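Local coordinates for arylalkylamine N-Acetyltransferase 2 (Aedes aegypti, PDB 4FD5), which probably transfers acyl groups from acyl-CoA to the amine of arylalkylamines such as dopamine and serotonin, as a member of the GNAT acetyltransferase family, at residues D195-D198 with E202-F205; D170-F175 with I191-Y196; E95-I100 with K107-L112. All coordinates share one frame; numbering follows the deposited sequence.

Interaction 1: residues D195-D198 with E202-F205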
ATOM      1  N   ASP A 195     -19.985   5.384   4.840  1.00 24.94           N
ATOM      2  CA  ASP A 195     -20.346   6.802   4.826  1.00 25.87           C
ATOM      3  C   ASP A 195     -19.902   7.499   3.544  1.00 26.07           C
ATOM      4  O   ASP A 195     -20.133   8.692   3.373  1.00 27.52           O
ATOM      5  CB  ASP A 195     -19.722   7.539   6.020  1.00 29.06           C
ATOM      6  CG  ASP A 195     -20.183   6.999   7.361  1.00 30.27           C
ATOM      7  OD1 ASP A 195     -21.318   6.486   7.468  1.00 30.04           O
ATOM      8  OD2 ASP A 195     -19.393   7.096   8.321  1.00 31.42           O
ATOM      9  N   TYR A 196     -19.249   6.762   2.649  1.00 22.80           N
ATOM     10  CA  TYR A 196     -18.695   7.369   1.444  1.00 23.58           C
ATOM     11  C   TYR A 196     -19.606   7.066   0.253  1.00 23.34           C
ATOM     12  O   TYR A 196     -19.566   5.963  -0.292  1.00 21.73           O
ATOM     13  CB  TYR A 196     -17.272   6.842   1.217  1.00 23.13           C
ATOM     14  CG  TYR A 196     -16.549   7.450   0.037  1.00 20.29           C
ATOM     15  CD1 TYR A 196     -16.308   8.814  -0.027  1.00 22.77           C
ATOM     16  CD2 TYR A 196     -16.095   6.652  -1.016  1.00 19.96           C
ATOM     17  CE1 TYR A 196     -15.648   9.373  -1.101  1.00 24.16           C
ATOM     18  CE2 TYR A 196     -15.421   7.203  -2.094  1.00 19.53           C
ATOM     19  CZ  TYR A 196     -15.203   8.564  -2.133  1.00 22.29           C
ATOM     20  OH  TYR A 196     -14.541   9.131  -3.196  1.00 23.27           O
ATOM     21  N   LEU A 197     -20.423   8.053  -0.131  1.00 24.53           N
ATOM     22  CA  LEU A 197     -21.493   7.874  -1.131  1.00 26.37           C
ATOM     23  C   LEU A 197     -21.329   8.781  -2.365  1.00 27.77           C
ATOM     24  O   LEU A 197     -20.765   9.871  -2.269  1.00 29.11           O
ATOM     25  CB  LEU A 197     -22.862   8.138  -0.480  1.00 28.47           C
ATOM     26  CG  LEU A 197     -23.093   7.615   0.943  1.00 26.93           C
ATOM     27  CD1 LEU A 197     -24.469   8.045   1.460  1.00 30.71           C
ATOM     28  CD2 LEU A 197     -22.944   6.097   1.037  1.00 29.02           C
ATOM     29  N   ASP A 198     -21.843   8.342  -3.518  1.00 30.19           N
ATOM     30  CA  ASP A 198     -21.731   9.113  -4.771  1.00 30.27           C
ATOM     31  C   ASP A 198     -22.757  10.242  -4.882  1.00 31.29           C
ATOM     32  O   ASP A 198     -23.579  10.418  -3.985  1.00 31.05           O
ATOM     33  CB  ASP A 198     -21.844   8.197  -5.995  1.00 33.47           C
ATOM     34  CG  ASP A 198     -23.040   7.258  -5.926  1.00 35.17           C
ATOM     35  OD1 ASP A 198     -23.996   7.526  -5.164  1.00 37.42           O
ATOM     36  OD2 ASP A 198     -23.024   6.238  -6.654  1.00 41.69           O
ATOM     37  N   GLU A 202     -25.545   6.352  -3.351  1.00 36.59           N
ATOM     38  CA  GLU A 202     -25.260   4.977  -2.915  1.00 35.16           C
ATOM     39  C   GLU A 202     -23.779   4.773  -2.577  1.00 27.89           C
ATOM     40  O   GLU A 202     -22.916   5.515  -3.039  1.00 30.40           O
ATOM     41  CB  GLU A 202     -25.712   3.939  -3.951  1.00 37.74           C
ATOM     42  CG  GLU A 202     -27.202   3.999  -4.313  1.00 37.16           C
ATOM     43  CD  GLU A 202     -28.053   2.922  -3.640  1.00 42.65           C
ATOM     44  OE1 GLU A 202     -28.509   1.986  -4.352  1.00 42.24           O
ATOM     45  OE2 GLU A 202     -28.304   3.029  -2.413  1.00 43.62           O
ATOM     46  N   GLN A 203     -23.515   3.752  -1.780  1.00 28.16           N
ATOM     47  CA  GLN A 203     -22.163   3.446  -1.320  1.00 23.95           C
ATOM     48  C   GLN A 203     -21.242   3.154  -2.493  1.00 23.63           C
ATOM     49  O   GLN A 203     -21.552   2.294  -3.321  1.00 24.05           O
ATOM     50  CB  GLN A 203     -22.214   2.233  -0.408  1.00 27.85           C
ATOM     51  CG  GLN A 203     -21.254   2.297   0.743  1.00 28.03           C
ATOM     52  CD  GLN A 203     -21.384   1.126   1.688  1.00 27.26           C
ATOM     53  OE1 GLN A 203     -22.453   0.855   2.229  1.00 31.66           O
ATOM     54  NE2 GLN A 203     -20.284   0.417   1.894  1.00 24.89           N
ATOM     55  N   ILE A 204     -20.104   3.846  -2.563  1.00 21.30           N
ATOM     56  CA  ILE A 204     -19.182   3.669  -3.680  1.00 20.36           C
ATOM     57  C   ILE A 204     -18.406   2.362  -3.533  1.00 21.84           C
ATOM     58  O   ILE A 204     -18.187   1.644  -4.517  1.00 19.70           O
ATOM     59  CB  ILE A 204     -18.220   4.875  -3.841  1.00 21.57           C
ATOM     60  CG1 ILE A 204     -19.008   6.126  -4.285  1.00 21.96           C
ATOM     61  CG2 ILE A 204     -17.117   4.551  -4.838  1.00 21.33           C
ATOM     62  CD1 ILE A 204     -18.186   7.410  -4.314  1.00 22.58           C
ATOM     63  N   PHE A 205     -18.002   2.061  -2.300  1.00 19.93           N
ATOM     64  CA  PHE A 205     -17.297   0.819  -1.995  1.00 19.49           C
ATOM     65  C   PHE A 205     -18.068   0.011  -0.968  1.00 21.66           C
ATOM     66  O   PHE A 205     -18.103   0.364   0.208  1.00 21.82           O
ATOM     67  CB  PHE A 205     -15.887   1.099  -1.448  1.00 21.35           C
ATOM     68  CG  PHE A 205     -14.998   1.813  -2.413  1.00 19.18           C
ATOM     69  CD1 PHE A 205     -14.494   1.150  -3.520  1.00 19.45           C
ATOM     70  CD2 PHE A 205     -14.665   3.139  -2.215  1.00 19.04           C
ATOM     71  CE1 PHE A 205     -13.673   1.807  -4.417  1.00 21.21           C
ATOM     72  CE2 PHE A 205     -13.841   3.806  -3.115  1.00 19.57           C
ATOM     73  CZ  PHE A 205     -13.353   3.140  -4.215  1.00 20.19           C
TER
HETATM   74  O   HOH W   1     -17.992   3.708  -0.100  1.00 19.77           O
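Y196 and I204 carry the first backbone bond of a tight chain reversal: I204 N donates to Y196 O at 3.2 Å, almost straight (175°) and in the carbonyl plane. Its counterpart runs the other way, D198 N giving to E202 O at 3.1 Å. The two bonds flank L197 and Q203, whose CA atoms lie 4.5 Å apart, which is the pattern of a non-hydrogen-bonded antiparallel pair. It is a lone bridge, with no regular strand built on it.

Side-chain and water bonds extend the backbone set. With its first torsion at 49°, D198 places CG between its own N and carbonyl carbon, and OD1 turns to E202 N (2.7 Å), met on the syn side though 28° out of the carboxylate plane. The same OD1 takes a weak bond from N200 N inside the turn. F205 N donates at 2.7 Å to a water that also lies by Y196 O and can donate to it. Q203 NE2 donates to F205 O at 2.8 Å, tilted from the carbonyl plane.

The apolar part is formed by Y196, I204 and F205. I204 CD1 approaches Y196 CE2 obliquely at 3.6 Å, while F205 CE2 meets the edge of the tyrosine ring at 3.9 Å. I204 CG2 covers one face of the F205 ring near its rim.

Both aromatic rings turn inward from the loop between strands 186-192 and 213-220. Y196 packs on L111 and bonds through OH to E114, both of helix 103-116; F205 is buried between that helix and helix 35-39.

Interaction 2: residues D170-F175 with I191-Y196; sequences DATGAF and INYTDY
A single hydroxyl-to-carbonyl hydrogen bond joins Y193 to T172 across the end of the GNAT sheet. The two residues come just after the parallel strands of a beta-alpha-beta unit: T172 follows strand 166-171 and precedes helix 174-182, whereas Y193 begins a short 3-10 segment that follows strand 186-192. Strand 213-220 runs antiparallel between those two strands, and the side chains of both T172 and Y193 rest on its L214. The tyrosine therefore spans the width of one intervening strand, and the nearest CA atoms, those of T172 and Y193, are 9.6 Å apart.

Little else touches, and the buried surface totals only 82 Å². Y193 is itself buried, with L36 of helix 35-39 and V207 against its side chain. Its CG stands anti to the carbonyl carbon (chi1 -64°), which sends the ring toward T172. T172 has a second polar tie: its OG1 bonds to E34 OE2. G173 occupies the N-cap position of helix 174-182, so the carbonyl that Y193 engages belongs to the residue directly before the cap. N192 ND2 donates to D195 OD2 at 3.1 Å across the 3-10 turn.

Y193 OH gives its proton to T172 O at 2.7 Å, in the carbonyl plane and on a lone pair (C=O...OH angle 115°), and T172 O lies at the edge of the tyrosine ring, in its plane.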
ATOM      1  N   ASP A 170      -1.437   4.347   3.561  1.00 14.93           N
ATOM      2  CA  ASP A 170      -2.860   4.568   3.360  1.00 15.77           C
ATOM      3  C   ASP A 170      -3.505   3.185   3.402  1.00 16.48           C
ATOM      4  O   ASP A 170      -3.615   2.497   2.387  1.00 19.86           O
ATOM      5  CB  ASP A 170      -3.120   5.294   2.028  1.00 17.12           C
ATOM      6  CG  ASP A 170      -2.425   6.661   1.948  1.00 20.61           C
ATOM      7  OD1 ASP A 170      -1.850   7.119   2.967  1.00 22.26           O
ATOM      8  OD2 ASP A 170      -2.433   7.271   0.856  1.00 26.28           O
ATOM      9  N   ALA A 171      -3.903   2.789   4.607  1.00 15.04           N
ATOM     10  CA  ALA A 171      -4.278   1.435   4.914  1.00 17.22           C
ATOM     11  C   ALA A 171      -5.762   1.260   4.691  1.00 18.00           C
ATOM     12  O   ALA A 171      -6.576   1.839   5.406  1.00 16.54           O
ATOM     13  CB  ALA A 171      -3.922   1.116   6.346  1.00 16.78           C
ATOM     14  N   THR A 172      -6.100   0.472   3.680  1.00 17.44           N
ATOM     15  CA  THR A 172      -7.497   0.294   3.299  1.00 18.03           C
ATOM     16  C   THR A 172      -8.148  -0.854   4.035  1.00 19.61           C
ATOM     17  O   THR A 172      -9.376  -0.940   4.066  1.00 19.48           O
ATOM     18  CB  THR A 172      -7.628   0.025   1.787  1.00 19.24           C
ATOM     19  OG1 THR A 172      -6.905  -1.170   1.453  1.00 20.00           O
ATOM     20  CG2 THR A 172      -7.064   1.192   0.995  1.00 20.03           C
ATOM     21  N   GLY A 173      -7.331  -1.739   4.604  1.00 19.53           N
ATOM     22  CA  GLY A 173      -7.840  -2.953   5.225  1.00 22.50           C
ATOM     23  C   GLY A 173      -7.529  -3.086   6.706  1.00 21.42           C
ATOM     24  O   GLY A 173      -6.535  -2.545   7.204  1.00 20.45           O
ATOM     25  N   ALA A 174      -8.368  -3.849   7.399  1.00 21.43           N
ATOM     26  CA  ALA A 174      -8.249  -4.022   8.842  1.00 20.87           C
ATOM     27  C   ALA A 174      -6.976  -4.734   9.308  1.00 18.67           C
ATOM     28  O   ALA A 174      -6.447  -4.430  10.383  1.00 17.95           O
ATOM     29  CB  ALA A 174      -9.482  -4.749   9.386  1.00 23.16           C
ATOM     30  N   PHE A 175      -6.488  -5.688   8.523  1.00 19.37           N
ATOM     31  CA  PHE A 175      -5.348  -6.475   8.964  1.00 21.19           C
ATOM     32  C   PHE A 175      -4.075  -5.632   8.958  1.00 19.86           C
ATOM     33  O   PHE A 175      -3.305  -5.645   9.930  1.00 19.79           O
ATOM     34  CB  PHE A 175      -5.185  -7.746   8.124  1.00 23.60           C
ATOM     35  CG  PHE A 175      -6.375  -8.671   8.195  1.00 25.86           C
ATOM     36  CD1 PHE A 175      -6.557  -9.506   9.293  1.00 24.47           C
ATOM     37  CD2 PHE A 175      -7.303  -8.705   7.170  1.00 25.71           C
ATOM     38  CE1 PHE A 175      -7.659 -10.359   9.361  1.00 24.61           C
ATOM     39  CE2 PHE A 175      -8.407  -9.554   7.239  1.00 26.75           C
ATOM     40  CZ  PHE A 175      -8.573 -10.375   8.331  1.00 23.36           C
ATOM     41  N   ILE A 191     -11.871   7.350   7.189  1.00 20.69           N
ATOM     42  CA  ILE A 191     -13.232   7.424   6.653  1.00 21.80           C
ATOM     43  C   ILE A 191     -13.887   6.043   6.614  1.00 22.94           C
ATOM     44  O   ILE A 191     -13.245   5.041   6.268  1.00 20.17           O
ATOM     45  CB  ILE A 191     -13.263   8.099   5.262  1.00 22.77           C
ATOM     46  CG1 ILE A 191     -14.713   8.311   4.792  1.00 23.29           C
ATOM     47  CG2 ILE A 191     -12.471   7.289   4.243  1.00 20.79           C
ATOM     48  CD1 ILE A 191     -14.808   9.082   3.487  1.00 25.51           C
ATOM     49  N   ASN A 192     -15.158   5.984   7.011  1.00 22.50           N
ATOM     50  CA  ASN A 192     -15.920   4.742   6.981  1.00 22.09           C
ATOM     51  C   ASN A 192     -16.466   4.527   5.588  1.00 20.86           C
ATOM     52  O   ASN A 192     -17.055   5.443   5.014  1.00 22.22           O
ATOM     53  CB  ASN A 192     -17.109   4.808   7.946  1.00 25.66           C
ATOM     54  CG  ASN A 192     -16.688   4.844   9.400  1.00 30.69           C
ATOM     55  OD1 ASN A 192     -15.862   4.048   9.838  1.00 32.22           O
ATOM     56  ND2 ASN A 192     -17.269   5.767  10.160  1.00 36.39           N
ATOM     57  N   TYR A 193     -16.268   3.330   5.051  1.00 20.47           N
ATOM     58  CA  TYR A 193     -16.743   3.002   3.710  1.00 19.91           C
ATOM     59  C   TYR A 193     -18.263   3.142   3.621  1.00 22.57           C
ATOM     60  O   TYR A 193     -18.801   3.496   2.580  1.00 22.00           O
ATOM     61  CB  TYR A 193     -16.299   1.596   3.315  1.00 20.62           C
ATOM     62  CG  TYR A 193     -14.797   1.461   3.222  1.00 20.58           C
ATOM     63  CD1 TYR A 193     -14.055   2.386   2.506  1.00 19.91           C
ATOM     64  CD2 TYR A 193     -14.133   0.433   3.861  1.00 21.33           C
ATOM     65  CE1 TYR A 193     -12.680   2.276   2.420  1.00 18.83           C
ATOM     66  CE2 TYR A 193     -12.766   0.314   3.778  1.00 20.29           C
ATOM     67  CZ  TYR A 193     -12.054   1.247   3.054  1.00 17.58           C
ATOM     68  OH  TYR A 193     -10.681   1.149   2.966  1.00 20.11           O
ATOM     69  N   THR A 194     -18.954   2.887   4.722  1.00 24.22           N
ATOM     70  CA  THR A 194     -20.410   2.989   4.676  1.00 24.30           C
ATOM     71  C   THR A 194     -20.886   4.433   4.596  1.00 26.02           C
ATOM     72  O   THR A 194     -22.057   4.683   4.311  1.00 25.19           O
ATOM     73  CB  THR A 194     -21.087   2.289   5.868  1.00 26.87           C
ATOM     74  OG1 THR A 194     -20.495   2.737   7.090  1.00 28.47           O
ATOM     75  CG2 THR A 194     -20.938   0.782   5.759  1.00 28.49           C
ATOM     76  N   ASP A 195     -19.985   5.384   4.840  1.00 24.94           N
ATOM     77  CA  ASP A 195     -20.346   6.802   4.826  1.00 25.87           C
ATOM     78  C   ASP A 195     -19.902   7.499   3.544  1.00 26.07           C
ATOM     79  O   ASP A 195     -20.133   8.692   3.373  1.00 27.52           O
ATOM     80  CB  ASP A 195     -19.722   7.539   6.020  1.00 29.06           C
ATOM     81  CG  ASP A 195     -20.183   6.999   7.361  1.00 30.27           C
ATOM     82  OD1 ASP A 195     -21.318   6.486   7.468  1.00 30.04           O
ATOM     83  OD2 ASP A 195     -19.393   7.096   8.321  1.00 31.42           O
ATOM     84  N   TYR A 196     -19.249   6.762   2.649  1.00 22.80           N
ATOM     85  CA  TYR A 196     -18.695   7.369   1.444  1.00 23.58           C
ATOM     86  C   TYR A 196     -19.606   7.066   0.253  1.00 23.34           C
ATOM     87  O   TYR A 196     -19.566   5.963  -0.292  1.00 21.73           O
ATOM     88  CB  TYR A 196     -17.272   6.842   1.217  1.00 23.13           C
ATOM     89  CG  TYR A 196     -16.549   7.450   0.037  1.00 20.29           C
ATOM     90  CD1 TYR A 196     -16.308   8.814  -0.027  1.00 22.77           C
ATOM     91  CD2 TYR A 196     -16.095   6.652  -1.016  1.00 19.96           C
ATOM     92  CE1 TYR A 196     -15.648   9.373  -1.101  1.00 24.16           C
ATOM     93  CE2 TYR A 196     -15.421   7.203  -2.094  1.00 19.53           C
ATOM     94  CZ  TYR A 196     -15.203   8.564  -2.133  1.00 22.29           C
ATOM     95  OH  TYR A 196     -14.541   9.131  -3.196  1.00 23.27           O
TER

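Interaction 3: residues E95-I100 with K107-L112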
ATOM      1  N   GLU A  95      -4.337  15.237 -12.710  1.00 63.54           N
ATOM      2  CA  GLU A  95      -4.325  15.068 -14.162  1.00 63.18           C
ATOM      3  C   GLU A  95      -4.645  13.614 -14.492  1.00 61.31           C
ATOM      4  O   GLU A  95      -5.507  13.318 -15.329  1.00 60.54           O
ATOM      5  CB  GLU A  95      -2.958  15.462 -14.736  1.00 65.77           C
ATOM      6  CG  GLU A  95      -2.912  15.596 -16.257  1.00 67.59           C
ATOM      7  CD  GLU A  95      -2.761  14.262 -16.972  1.00 67.84           C
ATOM      8  OE1 GLU A  95      -2.610  13.226 -16.289  1.00 65.82           O
ATOM      9  OE2 GLU A  95      -2.790  14.252 -18.222  1.00 69.23           O
ATOM     10  N   LYS A  96      -3.943  12.708 -13.814  1.00 61.29           N
ATOM     11  CA  LYS A  96      -4.175  11.279 -13.973  1.00 60.05           C
ATOM     12  C   LYS A  96      -5.614  10.917 -13.605  1.00 56.69           C
ATOM     13  O   LYS A  96      -6.247  10.112 -14.290  1.00 56.30           O
ATOM     14  CB  LYS A  96      -3.181  10.469 -13.133  1.00 56.69           C
ATOM     15  CG  LYS A  96      -3.392   8.960 -13.208  1.00 54.46           C
ATOM     16  CD  LYS A  96      -2.258   8.194 -12.534  1.00 51.12           C
ATOM     17  CE  LYS A  96      -2.619   6.726 -12.352  1.00 45.23           C
ATOM     18  NZ  LYS A  96      -2.926   6.042 -13.641  1.00 45.02           N
ATOM     19  N   LEU A  97      -6.128  11.512 -12.529  1.00 56.45           N
ATOM     20  CA  LEU A  97      -7.521  11.302 -12.136  1.00 52.90           C
ATOM     21  C   LEU A  97      -8.416  11.528 -13.355  1.00 53.68           C
ATOM     22  O   LEU A  97      -9.325  10.741 -13.626  1.00 52.97           O
ATOM     23  CB  LEU A  97      -7.919  12.224 -10.966  1.00 50.56           C
ATOM     24  CG  LEU A  97      -9.247  11.977 -10.221  1.00 43.78           C
ATOM     25  CD1 LEU A  97      -9.493  10.485 -10.014  1.00 38.15           C
ATOM     26  CD2 LEU A  97      -9.339  12.735  -8.871  1.00 29.66           C
ATOM     27  N   ASN A  98      -8.132  12.591 -14.103  1.00 57.28           N
ATOM     28  CA  ASN A  98      -8.864  12.890 -15.334  1.00 57.98           C
ATOM     29  C   ASN A  98      -8.570  11.893 -16.456  1.00 56.92           C
ATOM     30  O   ASN A  98      -9.414  11.652 -17.320  1.00 56.74           O
ATOM     31  CB  ASN A  98      -8.531  14.302 -15.830  1.00 59.17           C
ATOM     32  CG  ASN A  98      -8.825  15.376 -14.798  1.00 61.10           C
ATOM     33  OD1 ASN A  98      -9.810  15.297 -14.060  1.00 58.05           O
ATOM     34  ND2 ASN A  98      -7.968  16.395 -14.745  1.00 63.55           N
ATOM     35  N   GLU A  99      -7.371  11.319 -16.441  1.00 56.55           N
ATOM     36  CA  GLU A  99      -6.877  10.534 -17.577  1.00 56.69           C
ATOM     37  C   GLU A  99      -7.298   9.049 -17.636  1.00 53.60           C
ATOM     38  O   GLU A  99      -7.174   8.405 -18.680  1.00 51.75           O
ATOM     39  CB  GLU A  99      -5.349  10.641 -17.649  1.00 59.51           C
ATOM     40  CG  GLU A  99      -4.747  10.160 -18.959  1.00 61.26           C
ATOM     41  CD  GLU A  99      -5.353  10.853 -20.166  1.00 62.35           C
ATOM     42  OE1 GLU A  99      -6.359  10.338 -20.703  1.00 61.51           O
ATOM     43  OE2 GLU A  99      -4.827  11.913 -20.576  1.00 63.04           O
ATOM     44  N   ILE A 100      -7.797   8.506 -16.529  1.00 50.63           N
ATOM     45  CA  ILE A 100      -8.061   7.066 -16.446  1.00 43.84           C
ATOM     46  C   ILE A 100      -9.350   6.615 -17.155  1.00 40.27           C
ATOM     47  O   ILE A 100     -10.413   7.202 -16.950  1.00 41.89           O
ATOM     48  CB  ILE A 100      -8.100   6.600 -14.977  1.00 41.63           C
ATOM     49  CG1 ILE A 100      -6.816   7.022 -14.250  1.00 45.59           C
ATOM     50  CG2 ILE A 100      -8.301   5.094 -14.906  1.00 36.97           C
ATOM     51  CD1 ILE A 100      -6.921   7.029 -12.730  1.00 40.88           C
ATOM     52  N   LYS A 107     -12.409   5.344  -9.280  1.00 23.04           N
ATOM     53  CA  LYS A 107     -13.062   5.464  -7.967  1.00 21.60           C
ATOM     54  C   LYS A 107     -12.046   5.347  -6.826  1.00 20.69           C
ATOM     55  O   LYS A 107     -12.054   6.144  -5.851  1.00 19.45           O
ATOM     56  CB  LYS A 107     -14.114   4.380  -7.793  1.00 21.85           C
ATOM     57  CG  LYS A 107     -15.277   4.508  -8.767  1.00 23.22           C
ATOM     58  CD  LYS A 107     -16.274   3.395  -8.535  1.00 25.21           C
ATOM     59  CE  LYS A 107     -17.468   3.532  -9.476  1.00 27.40           C
ATOM     60  NZ  LYS A 107     -18.296   2.304  -9.470  1.00 30.06           N
ATOM     61  N   ILE A 108     -11.185   4.336  -6.948  1.00 20.23           N
ATOM     62  CA  ILE A 108     -10.147   4.132  -5.922  1.00 20.28           C
ATOM     63  C   ILE A 108      -9.153   5.309  -5.847  1.00 21.67           C
ATOM     64  O   ILE A 108      -8.897   5.880  -4.767  1.00 19.07           O
ATOM     65  CB  ILE A 108      -9.385   2.824  -6.183  1.00 21.31           C
ATOM     66  CG1 ILE A 108     -10.340   1.634  -6.061  1.00 22.53           C
ATOM     67  CG2 ILE A 108      -8.201   2.689  -5.215  1.00 23.08           C
ATOM     68  CD1 ILE A 108      -9.765   0.341  -6.602  1.00 22.58           C
ATOM     69  N   PHE A 109      -8.600   5.672  -7.002  1.00 20.44           N
ATOM     70  CA  PHE A 109      -7.663   6.791  -7.074  1.00 24.72           C
ATOM     71  C   PHE A 109      -8.270   8.046  -6.437  1.00 24.36           C
ATOM     72  O   PHE A 109      -7.631   8.725  -5.633  1.00 23.42           O
ATOM     73  CB  PHE A 109      -7.268   7.067  -8.533  1.00 26.93           C
ATOM     74  CG  PHE A 109      -6.201   8.132  -8.691  1.00 31.23           C
ATOM     75  CD1 PHE A 109      -4.878   7.781  -8.952  1.00 36.59           C
ATOM     76  CD2 PHE A 109      -6.518   9.476  -8.573  1.00 35.18           C
ATOM     77  CE1 PHE A 109      -3.895   8.758  -9.096  1.00 40.69           C
ATOM     78  CE2 PHE A 109      -5.541  10.456  -8.714  1.00 38.76           C
ATOM     79  CZ  PHE A 109      -4.231  10.096  -8.973  1.00 40.11           C
ATOM     80  N   LYS A 110      -9.512   8.339  -6.802  1.00 22.50           N
ATOM     81  CA  LYS A 110     -10.222   9.501  -6.300  1.00 23.38           C
ATOM     82  C   LYS A 110     -10.359   9.496  -4.784  1.00 22.21           C
ATOM     83  O   LYS A 110     -10.090  10.511  -4.138  1.00 23.64           O
ATOM     84  CB  LYS A 110     -11.599   9.607  -6.963  1.00 24.70           C
ATOM     85  CG  LYS A 110     -12.375  10.862  -6.618  1.00 27.04           C
ATOM     86  CD  LYS A 110     -13.645  10.962  -7.476  1.00 28.89           C
ATOM     87  CE  LYS A 110     -14.763  11.708  -6.751  1.00 35.43           C
ATOM     88  NZ  LYS A 110     -14.470  13.154  -6.529  1.00 39.14           N
ATOM     89  N   LEU A 111     -10.770   8.366  -4.204  1.00 20.72           N
ATOM     90  CA  LEU A 111     -10.900   8.331  -2.747  1.00 19.56           C
ATOM     91  C   LEU A 111      -9.554   8.615  -2.076  1.00 20.40           C
ATOM     92  O   LEU A 111      -9.460   9.427  -1.135  1.00 18.27           O
ATOM     93  CB  LEU A 111     -11.450   6.993  -2.276  1.00 19.16           C
ATOM     94  CG  LEU A 111     -11.434   6.776  -0.759  1.00 18.35           C
ATOM     95  CD1 LEU A 111     -12.258   7.841  -0.004  1.00 20.12           C
ATOM     96  CD2 LEU A 111     -11.921   5.372  -0.443  1.00 20.10           C
ATOM     97  N   LEU A 112      -8.505   7.959  -2.565  1.00 19.47           N
ATOM     98  CA  LEU A 112      -7.199   8.145  -1.916  1.00 20.07           C
ATOM     99  C   LEU A 112      -6.678   9.585  -2.075  1.00 22.26           C
ATOM    100  O   LEU A 112      -6.157  10.188  -1.121  1.00 20.95           O
ATOM    101  CB  LEU A 112      -6.191   7.119  -2.429  1.00 20.54           C
ATOM    102  CG  LEU A 112      -6.597   5.667  -2.206  1.00 23.97           C
ATOM    103  CD1 LEU A 112      -5.741   4.759  -3.067  1.00 26.10           C
ATOM    104  CD2 LEU A 112      -6.483   5.306  -0.730  1.00 26.48           C
TER
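K110 NZ forms a salt bridge with E114 OE2, one turn further along helix 103-116, while the base of the same lysine takes part in the contact: K110 CB touches L97 CD1 at 3.8 Å. Beyond CB the lysine chain leads away from segment 95-100. The aliphatic base thus serves the packing, and the ammonium group finds its carboxylate partner on E114, which probably offsets its charge. No hydrogen bond crosses between the two segments, and the contact proper is one of hydrocarbon surfaces.

F109 is at its centre. With CG anti to the backbone N (chi1 -175°), the ring projects from helix 103-116 toward the other helix, and the side chain is met by three residues. L97 comes closest, its CD1 branch 3.5 Å from F109 CD2 and its CB 3.7 Å from F109 CE2. The aliphatic part of K96 reaches the ring at another atom, K96 CD lying 3.8 Å from F109 CE1. K96 and L97 each cross the phenylalanine side chain at a slant. At the base, I100 CD1 approaches F109 CB at 4.2 Å; I100 is the first residue after helix 92-99 to leave helical geometry, so the contact extends to the very end of that helix.

The axes of segments 95-99 and 107-112 run 9.9 Å apart at closest approach, their directions differing by 158°. This is the geometry of an antiparallel helical hairpin, formed here by helices 92-99 and 103-116 between sheet strands 75-85 and 129-138 of the GNAT fold.

Overall arrangement
Along the chain, interaction 3 comes first, in the helical hairpin before strand 129-138; the two segments of interaction 2 follow, and interaction 1 continues where they stop, sharing D195 and Y196. The centres of interactions 1 and 2 are about 12 Å apart, those of 1 and 3 about 16 Å, and those of 2 and 3 about 17 Å. Helix 103-116 connects them: L111 meets F205 and Y196 of the loop, with F205 CE2 3.6 Å from L111 CD2. The loop after edge strand 186-192 thus packs on helix 103-116 and is also linked through Y193 to the end of strand 166-171.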